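PDB 1MJH: universal stress protein MJ0577 from Methanocaldococcus jannaschii, which binds ATP together with a manganese ion as a homodimer and belongs to the universal stress protein A family. Local coordinates for residues B[3-8]-B[121-126]; B[10-15]-B[36-41]; B[43-48]-B[106-111]. One frame throughout, in Å; residues are numbered along the deposited sequence.

Contact 1 (B[3-8]-B[121-126]). With ATP (adenosine-5'-triphosphate), chain F.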
loop_
_atom_site.group_PDB
_atom_site.type_symbol
_atom_site.label_atom_id
_atom_site.label_comp_id
_atom_site.label_asym_id
_atom_site.label_seq_id
_atom_site.Cartn_x
_atom_site.Cartn_y
_atom_site.Cartn_z
ATOM N N VAL B 3 -4.356 -0.564 15.453
ATOM C CA VAL B 3 -4.037 0.319 14.273
ATOM C C VAL B 3 -4.885 1.573 14.275
ATOM O O VAL B 3 -6.120 1.532 14.275
ATOM C CB VAL B 3 -4.235 -0.439 12.944
ATOM C CG1 VAL B 3 -3.979 0.467 11.750
ATOM C CG2 VAL B 3 -3.378 -1.699 12.871
ATOM N N MET B 4 -4.249 2.734 14.104
ATOM C CA MET B 4 -4.953 4.000 13.972
ATOM C C MET B 4 -4.111 4.840 13.008
ATOM O O MET B 4 -2.893 4.770 13.156
ATOM C CB MET B 4 -5.054 4.728 15.332
ATOM C CG MET B 4 -5.873 6.013 15.190
ATOM S SD MET B 4 -6.459 6.661 16.766
ATOM C CE MET B 4 -4.894 7.067 17.535
ATOM N N TYR B 5 -4.688 5.497 12.020
ATOM C CA TYR B 5 -3.854 6.241 11.085
ATOM C C TYR B 5 -3.836 7.701 11.525
ATOM O O TYR B 5 -4.656 8.506 11.081
ATOM C CB TYR B 5 -4.423 6.104 9.668
ATOM C CG TYR B 5 -4.520 4.656 9.207
ATOM C CD1 TYR B 5 -3.431 3.818 9.082
ATOM C CD2 TYR B 5 -5.799 4.164 8.945
ATOM C CE1 TYR B 5 -3.595 2.495 8.684
ATOM C CE2 TYR B 5 -5.972 2.850 8.539
ATOM C CZ TYR B 5 -4.865 2.039 8.412
ATOM O OH TYR B 5 -5.028 0.731 8.018
ATOM N N LYS B 6 -3.084 8.004 12.578
ATOM C CA LYS B 6 -2.999 9.373 13.077
ATOM C C LYS B 6 -1.921 10.166 12.367
ATOM O O LYS B 6 -2.147 11.353 12.151
ATOM C CB LYS B 6 -2.672 9.295 14.597
ATOM C CG LYS B 6 -2.649 10.682 15.225
ATOM C CD LYS B 6 -2.766 10.658 16.742
ATOM C CE LYS B 6 -3.004 12.066 17.273
ATOM N NZ LYS B 6 -3.729 12.058 18.576
ATOM N N LYS B 7 -0.797 9.536 12.010
ATOM C CA LYS B 7 0.303 10.254 11.385
ATOM C C LYS B 7 0.705 9.584 10.083
ATOM O O LYS B 7 0.931 8.357 10.017
ATOM C CB LYS B 7 1.495 10.295 12.369
ATOM C CG LYS B 7 2.615 11.208 11.875
ATOM C CD LYS B 7 3.825 11.080 12.816
ATOM C CE LYS B 7 3.440 11.613 14.202
ATOM N NZ LYS B 7 4.717 12.002 14.899
ATOM N N ILE B 8 0.632 10.332 8.983
ATOM C CA ILE B 8 0.942 9.813 7.643
ATOM C C ILE B 8 2.239 10.393 7.088
ATOM O O ILE B 8 2.480 11.621 7.198
ATOM C CB ILE B 8 -0.211 10.297 6.700
ATOM C CG1 ILE B 8 -1.521 9.689 7.134
ATOM C CG2 ILE B 8 0.082 9.953 5.237
ATOM C CD1 ILE B 8 -2.761 10.455 6.621
ATOM N N VAL B 121 5.534 7.256 11.993
ATOM C CA VAL B 121 4.263 7.315 11.253
ATOM C C VAL B 121 3.496 6.009 11.317
ATOM O O VAL B 121 4.125 4.977 11.507
ATOM C CB VAL B 121 4.496 7.782 9.798
ATOM C CG1 VAL B 121 5.370 9.033 9.762
ATOM C CG2 VAL B 121 5.110 6.710 8.923
ATOM N N ASP B 122 2.213 6.029 11.051
ATOM C CA ASP B 122 1.304 4.892 10.974
ATOM C C ASP B 122 1.170 4.318 9.542
ATOM O O ASP B 122 0.713 3.177 9.423
ATOM C CB ASP B 122 -0.069 5.346 11.469
ATOM C CG ASP B 122 -0.011 5.809 12.937
ATOM O OD1 ASP B 122 0.298 4.928 13.778
ATOM O OD2 ASP B 122 -0.243 6.995 13.276
ATOM N N ILE B 123 1.601 5.083 8.546
ATOM C CA ILE B 123 1.399 4.593 7.165
ATOM C C ILE B 123 2.191 5.517 6.256
ATOM O O ILE B 123 2.390 6.698 6.606
ATOM C CB ILE B 123 -0.093 4.603 6.822
ATOM C CG1 ILE B 123 -0.290 4.078 5.384
ATOM C CG2 ILE B 123 -0.735 5.997 6.957
ATOM C CD1 ILE B 123 -1.781 3.828 5.096
ATOM N N ILE B 124 2.678 4.997 5.151
ATOM C CA ILE B 124 3.301 5.791 4.110
ATOM C C ILE B 124 2.342 5.761 2.908
ATOM O O ILE B 124 1.947 4.649 2.541
ATOM C CB ILE B 124 4.629 5.155 3.655
ATOM C CG1 ILE B 124 5.553 5.027 4.933
ATOM C CG2 ILE B 124 5.280 6.133 2.703
ATOM C CD1 ILE B 124 6.870 4.406 4.574
ATOM N N ILE B 125 1.946 6.905 2.371
ATOM C CA ILE B 125 1.025 6.905 1.188
ATOM C C ILE B 125 1.836 7.487 0.006
ATOM O O ILE B 125 2.309 8.622 0.077
ATOM C CB ILE B 125 -0.204 7.755 1.510
ATOM C CG1 ILE B 125 -1.052 7.094 2.614
ATOM C CG2 ILE B 125 -1.068 7.850 0.223
ATOM C CD1 ILE B 125 -2.315 7.879 2.985
ATOM N N MET B 126 2.031 6.729 -1.074
ATOM C CA MET B 126 2.963 7.184 -2.148
ATOM C C MET B 126 2.458 6.705 -3.497
ATOM O O MET B 126 1.641 5.777 -3.534
ATOM C CB MET B 126 4.445 6.761 -1.842
ATOM C CG MET B 126 4.646 5.208 -1.921
ATOM S SD MET B 126 6.245 4.617 -1.080
ATOM C CE MET B 126 7.374 5.622 -2.070
HETATM P PG ATP F . 12.450 5.542 -11.145
HETATM O O1G ATP F . 12.773 4.201 -10.586
HETATM O O2G ATP F . 12.851 6.540 -10.209
HETATM O O3G ATP F . 13.042 5.771 -12.471
HETATM P PB ATP F . 9.653 6.486 -11.187
HETATM O O1B ATP F . 8.657 6.266 -12.244
HETATM O O2B ATP F . 10.119 7.876 -11.194
HETATM O O3B ATP F . 10.834 5.457 -11.344
HETATM P PA ATP F . 9.391 6.368 -8.219
HETATM O O1A ATP F . 9.640 5.073 -7.635
HETATM O O2A ATP F . 10.415 7.351 -8.122
HETATM O O3A ATP F . 8.977 6.120 -9.789
HETATM O "O5'" ATP F . 8.094 7.133 -7.750
HETATM C "C5'" ATP F . 7.214 6.433 -6.833
HETATM C "C4'" ATP F . 6.799 7.377 -5.721
HETATM O "O4'" ATP F . 7.988 7.589 -4.860
HETATM C "C3'" ATP F . 6.393 8.789 -6.115
HETATM O "O3'" ATP F . 5.039 8.875 -6.579
HETATM C "C2'" ATP F . 6.639 9.532 -4.778
HETATM O "O2'" ATP F . 5.536 9.268 -3.887
HETATM C "C1'" ATP F . 7.945 8.850 -4.296
HETATM N N9 ATP F . 9.151 9.594 -4.634
HETATM C C8 ATP F . 9.994 9.431 -5.677
HETATM N N7 ATP F . 11.048 10.225 -5.643
HETATM C C5 ATP F . 10.863 10.965 -4.574
HETATM C C6 ATP F . 11.645 11.976 -4.039
HETATM N N6 ATP F . 12.771 12.363 -4.639
HETATM N N1 ATP F . 11.205 12.548 -2.922
HETATM C C2 ATP F . 10.053 12.129 -2.302
HETATM N N3 ATP F . 9.236 11.155 -2.740
HETATM C C4 ATP F . 9.724 10.660 -3.900
HETATM O O HOH W 1 -1.088 2.218 13.590
#
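The carboxylate of Asp122 and the ring of Tyr5 are the flat groups where residues 3-8 and 121-126 meet. Over one face of the carboxylate sits the carbonyl oxygen of Met4, 3.1 Å from Asp122 CG. Asp122 OD2 takes Lys7 N on its anti lone pair at 2.9 Å; Lys6 N comes to the same oxygen from above the plane, on the Met4 O side, in a weak bond of 3.1 Å (130°). OD1 of the same group accepts from a water that also binds Met4 N. The Tyr5 ring has Asp122 O at its edge, while CG2 of Ile123 approaches obliquely, 4.1 Å from Tyr5 CD1. Asp122 CG stands beside its own backbone N (chi1 -62°), and that same N donates back to Lys7 O at 2.9 Å, making the grip two-way. Here strands 7-11 and 123-127 enter the five-stranded parallel sheet of the alpha/beta universal stress protein fold as neighbours. On one face of it Ile8 and Ile123 lie side by side, Ile8 CG1 to Ile123 CG2 3.8 Å, and Ile8 CG2 meets Ile125 CD1 at 3.9 Å. Phe28 covers these isoleucines and meets the Tyr5 ring edge-to-face; Tyr5 OH bonds to His24 ND1 of the second subunit. Lys7 crosses Val121 at about a right angle, its CD 4.0 Å from Val121 CG1, before NZ reaches Glu119 O.

Contact 2 (B[10-15]-B[36-41]). With ATP (adenosine-5'-triphosphate), chain F.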
loop_
_atom_site.group_PDB
_atom_site.type_symbol
_atom_site.label_atom_id
_atom_site.label_comp_id
_atom_site.label_asym_id
_atom_site.label_seq_id
_atom_site.Cartn_x
_atom_site.Cartn_y
_atom_site.Cartn_z
ATOM N N TYR B 10 3.913 11.351 3.589
ATOM C CA TYR B 10 3.543 11.502 2.199
ATOM C C TYR B 10 4.764 12.059 1.479
ATOM O O TYR B 10 5.085 13.263 1.579
ATOM C CB TYR B 10 2.348 12.481 2.022
ATOM C CG TYR B 10 2.121 12.924 0.603
ATOM C CD1 TYR B 10 2.039 11.972 -0.425
ATOM C CD2 TYR B 10 1.986 14.266 0.266
ATOM C CE1 TYR B 10 1.822 12.363 -1.733
ATOM C CE2 TYR B 10 1.770 14.656 -1.048
ATOM C CZ TYR B 10 1.696 13.709 -2.027
ATOM O OH TYR B 10 1.495 14.066 -3.360
ATOM N N PRO B 11 5.560 11.186 0.899
ATOM C CA PRO B 11 6.751 11.588 0.164
ATOM C C PRO B 11 6.340 11.912 -1.277
ATOM O O PRO B 11 5.673 11.109 -1.920
ATOM C CB PRO B 11 7.618 10.333 0.187
ATOM C CG PRO B 11 6.677 9.161 0.311
ATOM C CD PRO B 11 5.391 9.706 0.876
ATOM N N THR B 12 6.706 13.111 -1.725
ATOM C CA THR B 12 6.320 13.491 -3.084
ATOM C C THR B 12 7.508 13.936 -3.909
ATOM O O THR B 12 8.422 14.585 -3.377
ATOM C CB THR B 12 5.273 14.650 -3.029
ATOM O OG1 THR B 12 5.019 14.999 -4.396
ATOM C CG2 THR B 12 5.804 15.888 -2.330
ATOM N N ASP B 13 7.533 13.567 -5.184
ATOM C CA ASP B 13 8.515 14.026 -6.144
ATOM C C ASP B 13 7.860 14.996 -7.124
ATOM O O ASP B 13 8.447 15.329 -8.156
ATOM C CB ASP B 13 9.087 12.802 -6.923
ATOM C CG ASP B 13 7.980 12.000 -7.587
ATOM O OD1 ASP B 13 6.788 12.374 -7.431
ATOM O OD2 ASP B 13 8.260 10.949 -8.224
ATOM N N PHE B 14 6.677 15.482 -6.778
ATOM C CA PHE B 14 5.907 16.433 -7.603
ATOM C C PHE B 14 5.494 15.841 -8.934
ATOM O O PHE B 14 5.118 16.605 -9.866
ATOM C CB PHE B 14 6.588 17.808 -7.784
ATOM C CG PHE B 14 7.217 18.278 -6.483
ATOM C CD1 PHE B 14 6.438 18.473 -5.367
ATOM C CD2 PHE B 14 8.586 18.453 -6.385
ATOM C CE1 PHE B 14 6.968 18.871 -4.142
ATOM C CE2 PHE B 14 9.155 18.838 -5.174
ATOM C CZ PHE B 14 8.324 19.046 -4.080
ATOM N N SER B 15 5.411 14.511 -9.021
ATOM C CA SER B 15 5.011 13.873 -10.289
ATOM C C SER B 15 3.497 13.747 -10.405
ATOM O O SER B 15 2.771 13.952 -9.438
ATOM C CB SER B 15 5.592 12.459 -10.389
ATOM O OG SER B 15 5.048 11.652 -9.326
ATOM N N VAL B 36 0.254 15.139 8.822
ATOM C CA VAL B 36 0.983 14.650 7.644
ATOM C C VAL B 36 2.427 15.089 7.724
ATOM O O VAL B 36 2.736 16.294 7.913
ATOM C CB VAL B 36 0.367 15.121 6.305
ATOM C CG1 VAL B 36 1.233 14.652 5.129
ATOM C CG2 VAL B 36 -1.035 14.566 6.199
ATOM N N ILE B 37 3.386 14.186 7.508
ATOM C CA ILE B 37 4.771 14.483 7.290
ATOM C C ILE B 37 4.964 14.644 5.769
ATOM O O ILE B 37 4.792 13.643 5.089
ATOM C CB ILE B 37 5.753 13.415 7.813
ATOM C CG1 ILE B 37 5.458 13.027 9.245
ATOM C CG2 ILE B 37 7.198 13.917 7.661
ATOM C CD1 ILE B 37 5.249 14.168 10.244
ATOM N N LEU B 38 5.165 15.897 5.307
ATOM C CA LEU B 38 5.259 16.078 3.847
ATOM C C LEU B 38 6.696 16.158 3.457
ATOM O O LEU B 38 7.462 17.019 3.963
ATOM C CB LEU B 38 4.483 17.402 3.543
ATOM C CG LEU B 38 4.744 17.928 2.125
ATOM C CD1 LEU B 38 4.007 17.022 1.105
ATOM C CD2 LEU B 38 4.150 19.339 1.959
ATOM N N LEU B 39 7.139 15.182 2.668
ATOM C CA LEU B 39 8.572 15.049 2.416
ATOM C C LEU B 39 8.997 15.089 0.971
ATOM O O LEU B 39 8.404 14.366 0.187
ATOM C CB LEU B 39 8.972 13.665 3.036
ATOM C CG LEU B 39 10.395 13.240 2.711
ATOM C CD1 LEU B 39 11.450 14.176 3.324
ATOM C CD2 LEU B 39 10.625 11.823 3.300
ATOM N N HIS B 40 9.991 15.909 0.611
ATOM C CA HIS B 40 10.624 15.847 -0.690
ATOM C C HIS B 40 12.126 15.626 -0.528
ATOM O O HIS B 40 12.728 16.273 0.365
ATOM C CB HIS B 40 10.354 17.128 -1.545
ATOM C CG HIS B 40 11.055 17.013 -2.867
ATOM N ND1 HIS B 40 12.124 17.735 -3.313
ATOM C CD2 HIS B 40 10.805 16.200 -3.887
ATOM C CE1 HIS B 40 12.469 17.352 -4.545
ATOM N NE2 HIS B 40 11.654 16.376 -4.936
ATOM N N VAL B 41 12.639 14.666 -1.289
ATOM C CA VAL B 41 14.074 14.377 -1.239
ATOM C C VAL B 41 14.706 14.893 -2.515
ATOM O O VAL B 41 14.466 14.436 -3.639
ATOM C CB VAL B 41 14.418 12.872 -1.133
ATOM C CG1 VAL B 41 15.922 12.598 -1.043
ATOM C CG2 VAL B 41 13.743 12.334 0.111
HETATM P PG ATP F . 12.450 5.542 -11.145
HETATM O O1G ATP F . 12.773 4.201 -10.586
HETATM O O2G ATP F . 12.851 6.540 -10.209
HETATM O O3G ATP F . 13.042 5.771 -12.471
HETATM P PB ATP F . 9.653 6.486 -11.187
HETATM O O1B ATP F . 8.657 6.266 -12.244
HETATM O O2B ATP F . 10.119 7.876 -11.194
HETATM O O3B ATP F . 10.834 5.457 -11.344
HETATM P PA ATP F . 9.391 6.368 -8.219
HETATM O O1A ATP F . 9.640 5.073 -7.635
HETATM O O2A ATP F . 10.415 7.351 -8.122
HETATM O O3A ATP F . 8.977 6.120 -9.789
HETATM O "O5'" ATP F . 8.094 7.133 -7.750
HETATM C "C5'" ATP F . 7.214 6.433 -6.833
HETATM C "C4'" ATP F . 6.799 7.377 -5.721
HETATM O "O4'" ATP F . 7.988 7.589 -4.860
HETATM C "C3'" ATP F . 6.393 8.789 -6.115
HETATM O "O3'" ATP F . 5.039 8.875 -6.579
HETATM C "C2'" ATP F . 6.639 9.532 -4.778
HETATM O "O2'" ATP F . 5.536 9.268 -3.887
HETATM C "C1'" ATP F . 7.945 8.850 -4.296
HETATM N N9 ATP F . 9.151 9.594 -4.634
HETATM C C8 ATP F . 9.994 9.431 -5.677
HETATM N N7 ATP F . 11.048 10.225 -5.643
HETATM C C5 ATP F . 10.863 10.965 -4.574
HETATM C C6 ATP F . 11.645 11.976 -4.039
HETATM N N6 ATP F . 12.771 12.363 -4.639
HETATM N N1 ATP F . 11.205 12.548 -2.922
HETATM C C2 ATP F . 10.053 12.129 -2.302
HETATM N N3 ATP F . 9.236 11.155 -2.740
HETATM C C4 ATP F . 9.724 10.660 -3.900
#
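Pro11 and Leu39 pair on adjacent parallel strands at the floor of the nucleotide pocket, and Pro11 is a direct ATP ligand: its O accepts the ribose O2' at 2.7 Å, and its CB packs 3.4 Å from adenine N3. At the far end of residues 36-41, Val41 N donates to adenine N1 at 3.0 Å and Val41 O accepts from N6 at 2.9 Å. Asp13 CB sits over a face of the adenine, 3.5 Å from C5, and its carboxylate approaches the ribose at C3'.

A second shell fixes these groups. Asp13 OD1 is gripped from one face of its plane by Ser15 N, closing an Asx turn, and by Ser15 OG at 2.7 Å. Ser15 in turn N-caps helix 16-27 through Ala18 N. Thr12 OG1, anti to its backbone N (chi1 177°), accepts from Phe14 N in an ST turn. Next to this turn, Phe14 CE2 sits over one face of the His40 ring, the two rings oblique, centroids 4.4 Å apart and planes at 35°.

Behind lies the strand pairing of a beta-alpha-beta unit: Tyr10 N to Ile37 O, Leu39 N to Tyr10 O, and Thr12 N to Leu39 O. On the face of Tyr10 and Leu38, Leu38 CD1 presses to 3.5 Å from Tyr10 CD2, while Tyr10 OH bonds to Ala18 O.

The base is thus read by main-chain atoms of Val41, one donor and one acceptor, a pattern that matches adenine and would probably disfavour guanine, whose corresponding edge reverses the two roles.

Contact 3 (B[43-48]-B[106-111]). With ATP (adenosine-5'-triphosphate), chain F.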
loop_
_atom_site.group_PDB
_atom_site.type_symbol
_atom_site.label_atom_id
_atom_site.label_comp_id
_atom_site.label_asym_id
_atom_site.label_seq_id
_atom_site.Cartn_x
_atom_site.Cartn_y
_atom_site.Cartn_z
ATOM N N ASP B 43 17.568 14.328 -4.829
ATOM C CA ASP B 43 18.465 13.208 -5.052
ATOM C C ASP B 43 19.918 13.692 -5.105
ATOM O O ASP B 43 20.243 14.465 -6.012
ATOM C CB ASP B 43 18.077 12.499 -6.350
ATOM C CG ASP B 43 18.780 11.162 -6.506
ATOM O OD1 ASP B 43 19.880 11.007 -5.932
ATOM O OD2 ASP B 43 18.230 10.277 -7.180
ATOM N N GLU B 44 20.747 13.234 -4.187
ATOM C CA GLU B 44 22.164 13.594 -4.202
ATOM C C GLU B 44 22.950 12.948 -5.340
ATOM O O GLU B 44 24.020 13.459 -5.687
ATOM C CB GLU B 44 22.852 13.125 -2.907
ATOM C CG GLU B 44 22.895 11.597 -2.860
ATOM C CD GLU B 44 23.595 11.045 -1.640
ATOM O OE1 GLU B 44 23.300 11.520 -0.521
ATOM O OE2 GLU B 44 24.419 10.132 -1.831
ATOM N N ARG B 45 22.536 11.784 -5.824
ATOM C CA ARG B 45 23.237 11.078 -6.892
ATOM C C ARG B 45 23.176 11.877 -8.188
ATOM O O ARG B 45 24.145 11.965 -8.933
ATOM C CB ARG B 45 22.667 9.675 -7.093
ATOM C CG ARG B 45 22.718 8.814 -5.835
ATOM C CD ARG B 45 21.971 7.500 -6.041
ATOM N NE ARG B 45 20.543 7.737 -6.210
ATOM C CZ ARG B 45 19.609 6.819 -6.407
ATOM N NH1 ARG B 45 19.927 5.534 -6.470
ATOM N NH2 ARG B 45 18.345 7.204 -6.542
ATOM N N GLU B 46 22.032 12.497 -8.439
ATOM C CA GLU B 46 21.842 13.357 -9.596
ATOM C C GLU B 46 22.717 14.594 -9.502
ATOM O O GLU B 46 23.503 14.846 -10.419
ATOM C CB GLU B 46 20.370 13.741 -9.766
ATOM C CG GLU B 46 19.496 12.536 -10.097
ATOM C CD GLU B 46 19.969 11.815 -11.346
ATOM O OE1 GLU B 46 20.266 12.499 -12.351
ATOM O OE2 GLU B 46 20.054 10.569 -11.321
ATOM N N ILE B 47 22.718 15.276 -8.360
ATOM C CA ILE B 47 23.589 16.442 -8.177
ATOM C C ILE B 47 24.997 16.134 -8.674
ATOM O O ILE B 47 25.558 16.891 -9.470
ATOM C CB ILE B 47 23.583 16.926 -6.718
ATOM C CG1 ILE B 47 22.156 17.291 -6.296
ATOM C CG2 ILE B 47 24.522 18.117 -6.563
ATOM C CD1 ILE B 47 22.004 17.738 -4.861
ATOM N N LYS B 48 25.570 15.002 -8.296
ATOM C CA LYS B 48 26.847 14.523 -8.791
ATOM C C LYS B 48 26.852 14.338 -10.305
ATOM O O LYS B 48 27.378 15.246 -10.988
ATOM C CB LYS B 48 27.198 13.202 -8.088
ATOM C CG LYS B 48 27.139 13.332 -6.569
ATOM C CD LYS B 48 28.138 12.392 -5.909
ATOM C CE LYS B 48 28.309 12.713 -4.433
ATOM N NZ LYS B 48 29.609 12.187 -3.920
ATOM N N GLY B 106 19.542 13.821 -0.383
ATOM C CA GLY B 106 19.982 12.472 -0.030
ATOM C C GLY B 106 19.453 11.444 -1.053
ATOM O O GLY B 106 19.203 11.829 -2.181
ATOM N N ILE B 107 19.537 10.192 -0.698
ATOM C CA ILE B 107 19.029 9.128 -1.594
ATOM C C ILE B 107 17.537 8.997 -1.271
ATOM O O ILE B 107 17.187 8.636 -0.156
ATOM C CB ILE B 107 19.814 7.848 -1.272
ATOM C CG1 ILE B 107 21.335 8.018 -1.477
ATOM C CG2 ILE B 107 19.322 6.747 -2.212
ATOM C CD1 ILE B 107 22.136 6.782 -1.105
ATOM N N PRO B 108 16.613 9.198 -2.224
ATOM C CA PRO B 108 15.194 9.209 -1.898
ATOM C C PRO B 108 14.707 7.996 -1.146
ATOM O O PRO B 108 14.054 8.145 -0.088
ATOM C CB PRO B 108 14.523 9.318 -3.282
ATOM C CG PRO B 108 15.531 10.254 -3.971
ATOM C CD PRO B 108 16.893 9.653 -3.607
ATOM N N HIS B 109 14.953 6.757 -1.604
ATOM C CA HIS B 109 14.335 5.637 -0.886
ATOM C C HIS B 109 14.874 5.480 0.537
ATOM O O HIS B 109 14.117 5.201 1.457
ATOM C CB HIS B 109 14.447 4.312 -1.653
ATOM C CG HIS B 109 15.809 3.658 -1.631
ATOM N ND1 HIS B 109 16.746 3.875 -2.615
ATOM C CD2 HIS B 109 16.362 2.784 -0.756
ATOM C CE1 HIS B 109 17.850 3.163 -2.363
ATOM N NE2 HIS B 109 17.626 2.527 -1.259
ATOM N N GLU B 110 16.151 5.817 0.710
ATOM C CA GLU B 110 16.734 5.725 2.070
ATOM C C GLU B 110 16.187 6.748 3.018
ATOM O O GLU B 110 15.893 6.434 4.166
ATOM C CB GLU B 110 18.271 5.836 1.957
ATOM C CG GLU B 110 18.893 4.696 1.177
ATOM C CD GLU B 110 20.400 4.562 1.259
ATOM O OE1 GLU B 110 21.091 5.490 1.717
ATOM O OE2 GLU B 110 20.947 3.511 0.855
ATOM N N GLU B 111 15.980 8.004 2.549
ATOM C CA GLU B 111 15.428 9.015 3.413
ATOM C C GLU B 111 13.982 8.768 3.753
ATOM O O GLU B 111 13.519 9.088 4.863
ATOM C CB GLU B 111 15.584 10.431 2.788
ATOM C CG GLU B 111 17.053 10.828 2.626
ATOM C CD GLU B 111 17.639 11.218 3.978
ATOM O OE1 GLU B 111 16.930 11.516 4.944
ATOM O OE2 GLU B 111 18.888 11.195 3.998
HETATM P PG ATP F . 12.450 5.542 -11.145
HETATM O O1G ATP F . 12.773 4.201 -10.586
HETATM O O2G ATP F . 12.851 6.540 -10.209
HETATM O O3G ATP F . 13.042 5.771 -12.471
HETATM P PB ATP F . 9.653 6.486 -11.187
HETATM O O1B ATP F . 8.657 6.266 -12.244
HETATM O O2B ATP F . 10.119 7.876 -11.194
HETATM O O3B ATP F . 10.834 5.457 -11.344
HETATM P PA ATP F . 9.391 6.368 -8.219
HETATM O O1A ATP F . 9.640 5.073 -7.635
HETATM O O2A ATP F . 10.415 7.351 -8.122
HETATM O O3A ATP F . 8.977 6.120 -9.789
HETATM O "O5'" ATP F . 8.094 7.133 -7.750
HETATM C "C5'" ATP F . 7.214 6.433 -6.833
HETATM C "C4'" ATP F . 6.799 7.377 -5.721
HETATM O "O4'" ATP F . 7.988 7.589 -4.860
HETATM C "C3'" ATP F . 6.393 8.789 -6.115
HETATM O "O3'" ATP F . 5.039 8.875 -6.579
HETATM C "C2'" ATP F . 6.639 9.532 -4.778
HETATM O "O2'" ATP F . 5.536 9.268 -3.887
HETATM C "C1'" ATP F . 7.945 8.850 -4.296
HETATM N N9 ATP F . 9.151 9.594 -4.634
HETATM C C8 ATP F . 9.994 9.431 -5.677
HETATM N N7 ATP F . 11.048 10.225 -5.643
HETATM C C5 ATP F . 10.863 10.965 -4.574
HETATM C C6 ATP F . 11.645 11.976 -4.039
HETATM N N6 ATP F . 12.771 12.363 -4.639
HETATM N N1 ATP F . 11.205 12.548 -2.922
HETATM C C2 ATP F . 10.053 12.129 -2.302
HETATM N N3 ATP F . 9.236 11.155 -2.740
HETATM C C4 ATP F . 9.724 10.660 -3.900
#
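Asp43 OD1 is gripped by two groups of Arg45: the backbone N at 2.8 Å, and NE in a long, weak bond. The first is the capping bond of Asp43, the N-cap residue of the short helix 44-47, which starts where strand 35-43 ends. OD2 of Asp43 forms a salt bridge with Arg45 NH2 at 3.1 Å, so that the carboxylate lies at the edge of the guanidinium. One face of that guanidinium rests on Ile107, whose CG2 lies 4.2 Å from Arg45 CZ, while Pro108 CD packs 3.8 Å from Asp43 CG. An alanine in place of Asp43 would probably leave the Arg45 amide without its cap and the guanidinium without this counter-charge, freer to swing off Ile107.

Beside this, Glu44 N donates to Gly106 O at 2.9 Å, from 36° above the carbonyl plane. Glu44 CG takes the crowded position between N and carbonyl carbon (chi1 67°), and the side chain crosses Ile107 obliquely, with Glu44 OE2 near Ile107 CG1. Ile107 stands at the N-cap position of helix 108-118, and Pro108, in that helix's first turn, brings its CG 3.5 Å from N6 of ATP.

How the contacts relate
Contact 2 is the buried core, close to the centre of the chain; contacts 1 and 3 are partly exposed and lie on opposite sides of that centre, their centres about 24 Å apart. Contacts 1 and 2 share strand 7-11, which carries pairing with 123-127 on one side and with 35-43 on the other. Contact 3 follows on from strand 35-43 and meets contact 2 at Val41, whose CG1 packs on Gly106 and Pro108. The chemistry changes with place: a carboxylate clasping backbone amides where strands enter the sheet, regular strand bonds and tight turns in the middle, and helix capping with a salt bridge at the outer end. All three touch ATP.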